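Local coordinates for reticulocyte binding protein (PDB 3FAX), which probably breaks down alpha-glucans such as pullulan and glycogen, acting as a multidomain pullulanase of the alpha-amylase family, at residues I313-V318 with V386-V391; L319-V324 with A353-Y358; D747-F752 with V810-K815. One frame throughout, in Å; residues are numbered along the deposited sequence.

In the fold
Interactions 1 and 2 belong to the catalytic alpha/beta barrel, whereas interaction 3 belongs to the C-terminal beta domain. In interaction 1 the neighbouring barrel strands 312-315 and 385-390 pair in parallel. Interaction 2 ties together two parts of the long loop that joins strand 312-315 to helix 365-381, so both its segments fall between those of interaction 1 in sequence. Their centres lie about 13 Å apart, and V318 O meets S355 N in a probable hydrogen bond, holding the start of that loop to its later part. Interaction 3 comes later in the chain, its centre about 35 Å from that of interaction 1 and about 47 Å from that of interaction 2, without touching either: barrel and C-terminal domain are separate units.

Interaction 1. Residues I313-V318 with V386-V391; sequences IQLLPV and VILDVV
The carbonyl oxygen L315 O is approached by two groups: D389 N donates to it at 2.9 Å, and water 1 lies 2.6 Å from it. The water also sits 2.7 Å from D389 O and accepts from V318 N, so it bridges the two backbones where regular pairing stops. Before that point the strands are parallel, the axes of the short strand segments inclined at 22° to each other. I387 takes part through both peptide groups: its N donates to I313 O, and its O accepts from L315 N at 2.8 Å. Q314 and I387 share one side of the sheet. The glutamine runs out extended, with CG anti to the backbone N (chi1 -177°), which lays Q314 CG against I387 CG2 at 3.6 Å. The other side carries L315 and L388, which lie alongside one another, pointing the same way; L388 CD2 also touches V318 CG2 at 3.7 Å, the two side chains meeting at about a right angle. Beyond L315, where the first strand has ended, the ring of P317 lies beside D389, P317 CD being 3.7 Å from D389 CB, and its CG reaches V391 CG2. The D389 carboxylate, edged by P317, has its polar partners outside the two segments: OD1 in a salt bridge with R455 and OD2 in a hydrogen bond with Y346, which probably hold its rotation. Helix 365-381 packs on the I313, V386 and V318 side. As second and third of eight parallel strands closed into a barrel, the two belong to the (beta/alpha)8 catalytic domain of the alpha-amylase family.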
loop_
_atom_site.group_PDB
_atom_site.type_symbol
_atom_site.label_atom_id
_atom_site.label_comp_id
_atom_site.label_asym_id
_atom_site.label_seq_id
_atom_site.Cartn_x
_atom_site.Cartn_y
_atom_site.Cartn_z
ATOM N N ILE A 313 -10.394 -6.959 5.689
ATOM C CA ILE A 313 -10.488 -6.694 4.269
ATOM C C ILE A 313 -9.568 -5.506 3.999
ATOM O O ILE A 313 -9.756 -4.422 4.558
ATOM C CB ILE A 313 -11.936 -6.398 3.843
ATOM C CG1 ILE A 313 -12.826 -7.613 4.172
ATOM C CG2 ILE A 313 -12.006 -6.060 2.347
ATOM C CD1 ILE A 313 -14.295 -7.412 3.924
ATOM N N GLN A 314 -8.544 -5.735 3.182
ATOM C CA GLN A 314 -7.638 -4.675 2.782
ATOM C C GLN A 314 -8.110 -4.154 1.444
ATOM O O GLN A 314 -8.169 -4.907 0.470
ATOM C CB GLN A 314 -6.194 -5.175 2.674
ATOM C CG GLN A 314 -5.187 -4.077 2.333
ATOM C CD GLN A 314 -3.772 -4.596 2.242
ATOM O OE1 GLN A 314 -3.135 -4.513 1.185
ATOM N NE2 GLN A 314 -3.276 -5.161 3.341
ATOM N N LEU A 315 -8.449 -2.870 1.399
ATOM C CA LEU A 315 -8.913 -2.241 0.172
ATOM C C LEU A 315 -7.788 -1.493 -0.541
ATOM O O LEU A 315 -7.141 -0.622 0.043
ATOM C CB LEU A 315 -10.038 -1.266 0.484
ATOM C CG LEU A 315 -11.270 -1.847 1.186
ATOM C CD1 LEU A 315 -12.272 -0.731 1.445
ATOM C CD2 LEU A 315 -11.890 -2.978 0.362
ATOM N N LEU A 316 -7.582 -1.827 -1.813
ATOM C CA LEU A 316 -6.712 -1.048 -2.699
ATOM C C LEU A 316 -7.094 0.428 -2.656
ATOM O O LEU A 316 -8.222 0.758 -2.305
ATOM C CB LEU A 316 -6.784 -1.575 -4.141
ATOM C CG LEU A 316 -5.749 -2.655 -4.480
ATOM C CD1 LEU A 316 -6.211 -4.012 -3.954
ATOM C CD2 LEU A 316 -5.446 -2.697 -5.983
ATOM N N PRO A 317 -6.163 1.323 -3.033
ATOM C CA PRO A 317 -6.346 2.754 -2.748
ATOM C C PRO A 317 -7.758 3.322 -3.015
ATOM O O PRO A 317 -8.175 3.446 -4.173
ATOM C CB PRO A 317 -5.307 3.428 -3.650
ATOM C CG PRO A 317 -4.233 2.403 -3.806
ATOM C CD PRO A 317 -4.920 1.066 -3.785
ATOM N N VAL A 318 -8.456 3.671 -1.934
ATOM C CA VAL A 318 -9.768 4.312 -1.996
ATOM C C VAL A 318 -9.664 5.837 -1.933
ATOM O O VAL A 318 -10.627 6.541 -2.281
ATOM C CB VAL A 318 -10.704 3.810 -0.858
ATOM C CG1 VAL A 318 -10.815 2.307 -0.909
ATOM C CG2 VAL A 318 -10.202 4.255 0.517
ATOM N N VAL A 386 -11.287 -3.217 8.459
ATOM C CA VAL A 386 -10.721 -2.676 7.216
ATOM C C VAL A 386 -9.248 -2.331 7.369
ATOM O O VAL A 386 -8.805 -1.902 8.438
ATOM C CB VAL A 386 -11.410 -1.371 6.711
ATOM C CG1 VAL A 386 -12.438 -1.674 5.641
ATOM C CG2 VAL A 386 -11.990 -0.558 7.855
ATOM N N ILE A 387 -8.510 -2.517 6.280
ATOM C CA ILE A 387 -7.161 -1.980 6.125
ATOM C C ILE A 387 -7.178 -1.179 4.827
ATOM O O ILE A 387 -7.538 -1.716 3.778
ATOM C CB ILE A 387 -6.081 -3.095 6.014
ATOM C CG1 ILE A 387 -5.900 -3.803 7.347
ATOM C CG2 ILE A 387 -4.725 -2.513 5.556
ATOM C CD1 ILE A 387 -4.891 -4.937 7.317
ATOM N N LEU A 388 -6.804 0.095 4.884
ATOM C CA LEU A 388 -6.805 0.918 3.684
ATOM C C LEU A 388 -5.388 0.964 3.102
ATOM O O LEU A 388 -4.430 1.287 3.803
ATOM C CB LEU A 388 -7.357 2.327 3.974
ATOM C CG LEU A 388 -8.860 2.434 4.315
ATOM C CD1 LEU A 388 -9.294 3.890 4.568
ATOM C CD2 LEU A 388 -9.742 1.806 3.227
ATOM N N ASP A 389 -5.263 0.594 1.829
ATOM C CA ASP A 389 -4.006 0.765 1.092
ATOM C C ASP A 389 -3.835 2.258 0.931
ATOM O O ASP A 389 -4.762 2.931 0.480
ATOM C CB ASP A 389 -4.081 0.091 -0.287
ATOM C CG ASP A 389 -2.722 -0.104 -0.936
ATOM O OD1 ASP A 389 -1.773 0.670 -0.669
ATOM O OD2 ASP A 389 -2.598 -1.056 -1.736
ATOM N N VAL A 390 -2.669 2.769 1.309
ATOM C CA VAL A 390 -2.371 4.199 1.221
ATOM C C VAL A 390 -1.019 4.393 0.536
ATOM O O VAL A 390 -0.091 3.648 0.806
ATOM C CB VAL A 390 -2.344 4.862 2.631
ATOM C CG1 VAL A 390 -3.766 5.080 3.157
ATOM C CG2 VAL A 390 -1.518 4.017 3.602
ATOM N N VAL A 391 -0.911 5.416 -0.310
ATOM C CA VAL A 391 0.231 5.573 -1.235
ATOM C C VAL A 391 0.998 6.892 -1.074
ATOM O O VAL A 391 0.965 7.746 -1.960
ATOM C CB VAL A 391 -0.270 5.505 -2.677
ATOM C CG1 VAL A 391 0.922 5.455 -3.682
ATOM C CG2 VAL A 391 -1.180 4.319 -2.845
HETATM O O HOH W 1 -7.271 1.943 0.429
#

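Interaction 2. Residues L319-V324 with A353-Y358; sequences LSYFYV and ALSGMY
Y321 lays one face of its ring against S355 OG, which hangs toward the rim 3.8 Å from the ring plane, while water 2 rests over the centre of the same face. That water accepts from both sides of the contact, from Y321 N at 3.1 Å and from S355 OG at 2.5 Å. The serine hydroxyl has a further role, accepting from M357 N in an ST turn, so one oxygen shapes its own segment and holds the water against the ring. At the far end of the ring, Y321 OH and Y358 OH are hydrogen-bonded at 2.7 Å. The two tyrosine side chains cross at about a right angle, with Y358 OH at the edge of the Y321 ring and near its plane. Y321 is brought there by a chi1 of 46°, which sets CG between the backbone N and the carbonyl carbon. M357 folds in beside the same hydroxyl, its CG 3.6 Å from Y321 OH. Where the two segments begin, their backbones meet directly: S320 N donates to A353 O at 2.7 Å, nearly straight (165° at the hydrogen), and this bond accompanies a single backbone bridge between L319 and L354 without further strand pairing. Next to it the branched ends of L319 and L354 touch through their CD2 atoms at 3.9 Å. The arrangement staples two parts of the loop that leaves barrel strand 312-315, and L354 O accepts from R368 of helix 365-381, into which the loop finally leads.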
loop_
_atom_site.group_PDB
_atom_site.type_symbol
_atom_site.label_atom_id
_atom_site.label_comp_id
_atom_site.label_asym_id
_atom_site.label_seq_id
_atom_site.Cartn_x
_atom_site.Cartn_y
_atom_site.Cartn_z
ATOM N N LEU A 319 -8.516 6.364 -1.500
ATOM C CA LEU A 319 -8.270 7.816 -1.612
ATOM C C LEU A 319 -8.253 8.225 -3.072
ATOM O O LEU A 319 -7.959 7.410 -3.947
ATOM C CB LEU A 319 -6.957 8.240 -0.946
ATOM C CG LEU A 319 -6.928 8.175 0.586
ATOM C CD1 LEU A 319 -5.655 8.833 1.074
ATOM C CD2 LEU A 319 -8.135 8.830 1.231
ATOM N N SER A 320 -8.587 9.483 -3.331
ATOM C CA SER A 320 -8.682 9.982 -4.696
ATOM C C SER A 320 -7.386 9.742 -5.456
ATOM O O SER A 320 -6.312 10.027 -4.950
ATOM C CB SER A 320 -9.023 11.480 -4.713
ATOM O OG SER A 320 -8.755 12.057 -5.986
ATOM N N TYR A 321 -7.518 9.189 -6.664
ATOM C CA TYR A 321 -6.416 9.036 -7.612
ATOM C C TYR A 321 -6.745 9.757 -8.913
ATOM O O TYR A 321 -7.913 9.958 -9.240
ATOM C CB TYR A 321 -6.109 7.563 -7.880
ATOM C CG TYR A 321 -7.306 6.665 -8.146
ATOM C CD1 TYR A 321 -7.840 6.532 -9.426
ATOM C CD2 TYR A 321 -7.873 5.917 -7.118
ATOM C CE1 TYR A 321 -8.921 5.696 -9.673
ATOM C CE2 TYR A 321 -8.958 5.080 -7.349
ATOM C CZ TYR A 321 -9.478 4.969 -8.634
ATOM O OH TYR A 321 -10.552 4.135 -8.874
ATOM N N PHE A 322 -5.702 10.106 -9.665
ATOM C CA PHE A 322 -5.795 11.107 -10.720
ATOM C C PHE A 322 -6.407 10.615 -12.040
ATOM O O PHE A 322 -7.361 11.215 -12.535
ATOM C CB PHE A 322 -4.402 11.709 -10.978
ATOM C CG PHE A 322 -4.420 12.947 -11.827
ATOM C CD1 PHE A 322 -4.408 14.209 -11.235
ATOM C CD2 PHE A 322 -4.457 12.855 -13.214
ATOM C CE1 PHE A 322 -4.427 15.358 -12.009
ATOM C CE2 PHE A 322 -4.480 14.004 -14.000
ATOM C CZ PHE A 322 -4.465 15.256 -13.398
ATOM N N TYR A 323 -5.853 9.554 -12.625
ATOM C CA TYR A 323 -6.249 9.138 -13.982
ATOM C C TYR A 323 -7.561 8.346 -14.038
ATOM O O TYR A 323 -7.557 7.118 -14.039
ATOM C CB TYR A 323 -5.115 8.365 -14.667
ATOM C CG TYR A 323 -4.022 9.273 -15.169
ATOM C CD1 TYR A 323 -2.763 9.285 -14.573
ATOM C CD2 TYR A 323 -4.256 10.141 -16.224
ATOM C CE1 TYR A 323 -1.765 10.127 -15.030
ATOM C CE2 TYR A 323 -3.270 10.984 -16.689
ATOM C CZ TYR A 323 -2.027 10.973 -16.088
ATOM O OH TYR A 323 -1.052 11.815 -16.556
ATOM N N VAL A 324 -8.678 9.071 -14.113
ATOM C CA VAL A 324 -10.005 8.464 -14.131
ATOM C C VAL A 324 -11.084 9.402 -14.624
ATOM O O VAL A 324 -10.939 10.620 -14.575
ATOM C CB VAL A 324 -10.454 8.011 -12.720
ATOM C CG1 VAL A 324 -10.088 6.574 -12.497
ATOM C CG2 VAL A 324 -9.878 8.930 -11.632
ATOM N N ALA A 353 -8.931 12.975 0.780
ATOM C CA ALA A 353 -10.199 12.963 0.054
ATOM C C ALA A 353 -10.384 11.674 -0.728
ATOM O O ALA A 353 -9.500 11.264 -1.477
ATOM C CB ALA A 353 -10.275 14.156 -0.883
ATOM N N LEU A 354 -11.549 11.053 -0.571
ATOM C CA LEU A 354 -11.826 9.777 -1.224
ATOM C C LEU A 354 -12.034 9.956 -2.723
ATOM O O LEU A 354 -12.333 11.050 -3.201
ATOM C CB LEU A 354 -13.056 9.098 -0.610
ATOM C CG LEU A 354 -12.917 8.752 0.873
ATOM C CD1 LEU A 354 -14.264 8.288 1.454
ATOM C CD2 LEU A 354 -11.829 7.699 1.075
ATOM N N SER A 355 -11.864 8.870 -3.461
ATOM C CA SER A 355 -12.175 8.860 -4.876
ATOM C C SER A 355 -13.685 8.825 -5.059
ATOM O O SER A 355 -14.395 8.166 -4.299
ATOM C CB SER A 355 -11.567 7.634 -5.535
ATOM O OG SER A 355 -11.823 7.652 -6.913
ATOM N N GLY A 356 -14.171 9.537 -6.069
ATOM C CA GLY A 356 -15.583 9.483 -6.424
ATOM C C GLY A 356 -15.973 8.196 -7.128
ATOM O O GLY A 356 -17.148 7.840 -7.166
ATOM N N MET A 357 -14.979 7.490 -7.664
ATOM C CA MET A 357 -15.198 6.301 -8.486
ATOM C C MET A 357 -16.010 5.220 -7.789
ATOM O O MET A 357 -16.730 4.487 -8.453
ATOM C CB MET A 357 -13.854 5.723 -8.930
ATOM C CG MET A 357 -13.939 4.570 -9.917
ATOM S SD MET A 357 -14.565 5.053 -11.527
ATOM C CE MET A 357 -13.113 5.844 -12.233
ATOM N N TYR A 358 -15.908 5.124 -6.464
ATOM C CA TYR A 358 -16.593 4.057 -5.717
ATOM C C TYR A 358 -17.885 4.530 -5.049
ATOM O O TYR A 358 -18.423 3.852 -4.170
ATOM C CB TYR A 358 -15.627 3.419 -4.703
ATOM C CG TYR A 358 -14.323 3.025 -5.353
ATOM C CD1 TYR A 358 -14.315 2.281 -6.535
ATOM C CD2 TYR A 358 -13.101 3.421 -4.821
ATOM C CE1 TYR A 358 -13.128 1.941 -7.165
ATOM C CE2 TYR A 358 -11.896 3.073 -5.445
ATOM C CZ TYR A 358 -11.921 2.331 -6.618
ATOM O OH TYR A 358 -10.746 1.972 -7.246
HETATM O O HOH W 2 -10.298 9.133 -8.134
#

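Interaction 3. Residues D747-F752 with V810-K815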
loop_
_atom_site.group_PDB
_atom_site.type_symbol
_atom_site.label_atom_id
_atom_site.label_comp_id
_atom_site.label_asym_id
_atom_site.label_seq_id
_atom_site.Cartn_x
_atom_site.Cartn_y
_atom_site.Cartn_z
ATOM N N ASP A 747 -2.860 -28.886 22.422
ATOM C CA ASP A 747 -3.157 -29.641 21.213
ATOM C C ASP A 747 -1.991 -29.503 20.232
ATOM O O ASP A 747 -1.599 -28.394 19.868
ATOM C CB ASP A 747 -4.465 -29.163 20.575
ATOM C CG ASP A 747 -5.654 -29.297 21.512
ATOM O OD1 ASP A 747 -5.492 -29.857 22.613
ATOM O OD2 ASP A 747 -6.752 -28.833 21.149
ATOM N N ILE A 748 -1.425 -30.639 19.843
ATOM C CA ILE A 748 -0.334 -30.684 18.885
ATOM C C ILE A 748 -0.932 -30.748 17.484
ATOM O O ILE A 748 -1.941 -31.420 17.260
ATOM C CB ILE A 748 0.571 -31.920 19.110
ATOM C CG1 ILE A 748 1.142 -31.929 20.532
ATOM C CG2 ILE A 748 1.705 -31.952 18.089
ATOM C CD1 ILE A 748 1.877 -33.211 20.887
ATOM N N TYR A 749 -0.313 -30.034 16.548
ATOM C CA TYR A 749 -0.713 -30.075 15.146
ATOM C C TYR A 749 0.516 -30.365 14.286
ATOM O O TYR A 749 1.604 -29.859 14.558
ATOM C CB TYR A 749 -1.359 -28.750 14.725
ATOM C CG TYR A 749 -2.680 -28.446 15.409
ATOM C CD1 TYR A 749 -3.894 -28.722 14.784
ATOM C CD2 TYR A 749 -2.714 -27.874 16.677
ATOM C CE1 TYR A 749 -5.106 -28.439 15.404
ATOM C CE2 TYR A 749 -3.921 -27.594 17.307
ATOM C CZ TYR A 749 -5.113 -27.876 16.666
ATOM O OH TYR A 749 -6.305 -27.591 17.297
ATOM N N ALA A 750 0.339 -31.197 13.264
ATOM C CA ALA A 750 1.420 -31.552 12.355
ATOM C C ALA A 750 0.964 -31.301 10.932
ATOM O O ALA A 750 -0.040 -31.847 10.497
ATOM C CB ALA A 750 1.804 -33.005 12.532
ATOM N N VAL A 751 1.697 -30.463 10.214
ATOM C CA VAL A 751 1.378 -30.166 8.826
ATOM C C VAL A 751 2.394 -30.869 7.945
ATOM O O VAL A 751 3.597 -30.725 8.149
ATOM C CB VAL A 751 1.402 -28.642 8.536
ATOM C CG1 VAL A 751 0.962 -28.372 7.104
ATOM C CG2 VAL A 751 0.510 -27.894 9.512
ATOM N N PHE A 752 1.899 -31.643 6.980
ATOM C CA PHE A 752 2.740 -32.345 6.014
ATOM C C PHE A 752 2.422 -31.812 4.626
ATOM O O PHE A 752 1.259 -31.713 4.255
ATOM C CB PHE A 752 2.450 -33.848 6.044
ATOM C CG PHE A 752 2.601 -34.485 7.406
ATOM C CD1 PHE A 752 3.733 -35.228 7.719
ATOM C CD2 PHE A 752 1.602 -34.355 8.363
ATOM C CE1 PHE A 752 3.874 -35.818 8.958
ATOM C CE2 PHE A 752 1.734 -34.939 9.611
ATOM C CZ PHE A 752 2.871 -35.675 9.910
ATOM N N VAL A 810 -2.864 -32.597 7.415
ATOM C CA VAL A 810 -2.723 -32.033 8.753
ATOM C C VAL A 810 -3.348 -32.965 9.775
ATOM O O VAL A 810 -4.479 -33.399 9.601
ATOM C CB VAL A 810 -3.375 -30.644 8.887
ATOM C CG1 VAL A 810 -3.159 -30.084 10.288
ATOM C CG2 VAL A 810 -2.811 -29.688 7.846
ATOM N N ILE A 811 -2.599 -33.264 10.835
ATOM C CA ILE A 811 -3.083 -34.105 11.934
ATOM C C ILE A 811 -3.214 -33.301 13.229
ATOM O O ILE A 811 -2.351 -32.485 13.550
ATOM C CB ILE A 811 -2.125 -35.279 12.221
ATOM C CG1 ILE A 811 -1.786 -36.042 10.936
ATOM C CG2 ILE A 811 -2.739 -36.211 13.257
ATOM C CD1 ILE A 811 -0.722 -37.110 11.122
ATOM N N LYS A 812 -4.290 -33.549 13.971
ATOM C CA LYS A 812 -4.473 -32.962 15.294
ATOM C C LYS A 812 -4.365 -34.058 16.351
ATOM O O LYS A 812 -5.009 -35.100 16.234
ATOM C CB LYS A 812 -5.841 -32.283 15.383
ATOM C CG LYS A 812 -6.161 -31.654 16.746
ATOM C CD LYS A 812 -7.642 -31.314 16.861
ATOM C CE LYS A 812 -7.971 -30.713 18.212
ATOM N NZ LYS A 812 -9.411 -30.355 18.320
ATOM N N VAL A 813 -3.543 -33.818 17.372
ATOM C CA VAL A 813 -3.468 -34.692 18.545
ATOM C C VAL A 813 -3.815 -33.877 19.798
ATOM O O VAL A 813 -2.947 -33.236 20.401
ATOM C CB VAL A 813 -2.064 -35.334 18.701
ATOM C CG1 VAL A 813 -2.033 -36.265 19.907
ATOM C CG2 VAL A 813 -1.674 -36.089 17.440
ATOM N N GLY A 814 -5.092 -33.896 20.174
ATOM C CA GLY A 814 -5.570 -33.171 21.351
ATOM C C GLY A 814 -5.050 -33.790 22.630
ATOM O O GLY A 814 -4.614 -34.941 22.627
ATOM N N LYS A 815 -5.092 -33.027 23.719
ATOM C CA LYS A 815 -4.614 -33.498 25.016
ATOM C C LYS A 815 -5.062 -32.561 26.127
ATOM O O LYS A 815 -4.247 -31.830 26.691
ATOM C CB LYS A 815 -3.088 -33.608 25.015
ATOM C CG LYS A 815 -2.457 -33.651 26.399
ATOM C CD LYS A 815 -2.058 -32.257 26.873
ATOM C CE LYS A 815 -1.341 -32.302 28.217
ATOM N NZ LYS A 815 -2.272 -32.571 29.347
#
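V813 N donates to I748 O at 2.9 Å in an almost straight bond (176° at the hydrogen), and I748 N returns one to V813 O at 3.1 Å. A second reciprocal pair follows: I811 N to A750 O at 2.9 Å and A750 N to I811 O at 3.0 Å. This is a regular antiparallel ladder in which I748-V813 and A750-I811 are the hydrogen-bonded pairs and Y749-K812 and V751-V810 the non-hydrogen-bonded ones. The strands are inner strands of the antiparallel sheet of the C-terminal domain, strand 736-742 lying beyond the first and strand 775-778 beyond the second, a mainly beta domain following the barrel as in many alpha-amylase relatives. Just beyond the ladder, D747 OD1 receives a long, weak bond from K815 N at 3.4 Å. D747 OD2 lies 4.2 Å from K812 NZ, farther than a salt bridge, although the charges probably attract each other. K812 stretches out in full, CG anti to its own backbone N (chi1 179°), and its aliphatic part runs alongside the ring of Y749, the two pointing the same way; K812 CG is 3.6 Å from Y749 CE1, and K812 CE comes close to both Y749 OH and the D747 carboxylate. On the same side V751 and V810 pack side by side, and I777 of strand 775-778 borders Y749, V810 and K812. The opposite side carries I748, A750, I811 and V813, with L771 against A750 and L801 against I811. Here the ring end of F752 comes close to the partner strand, its CE2 3.6 Å from I811 CD1.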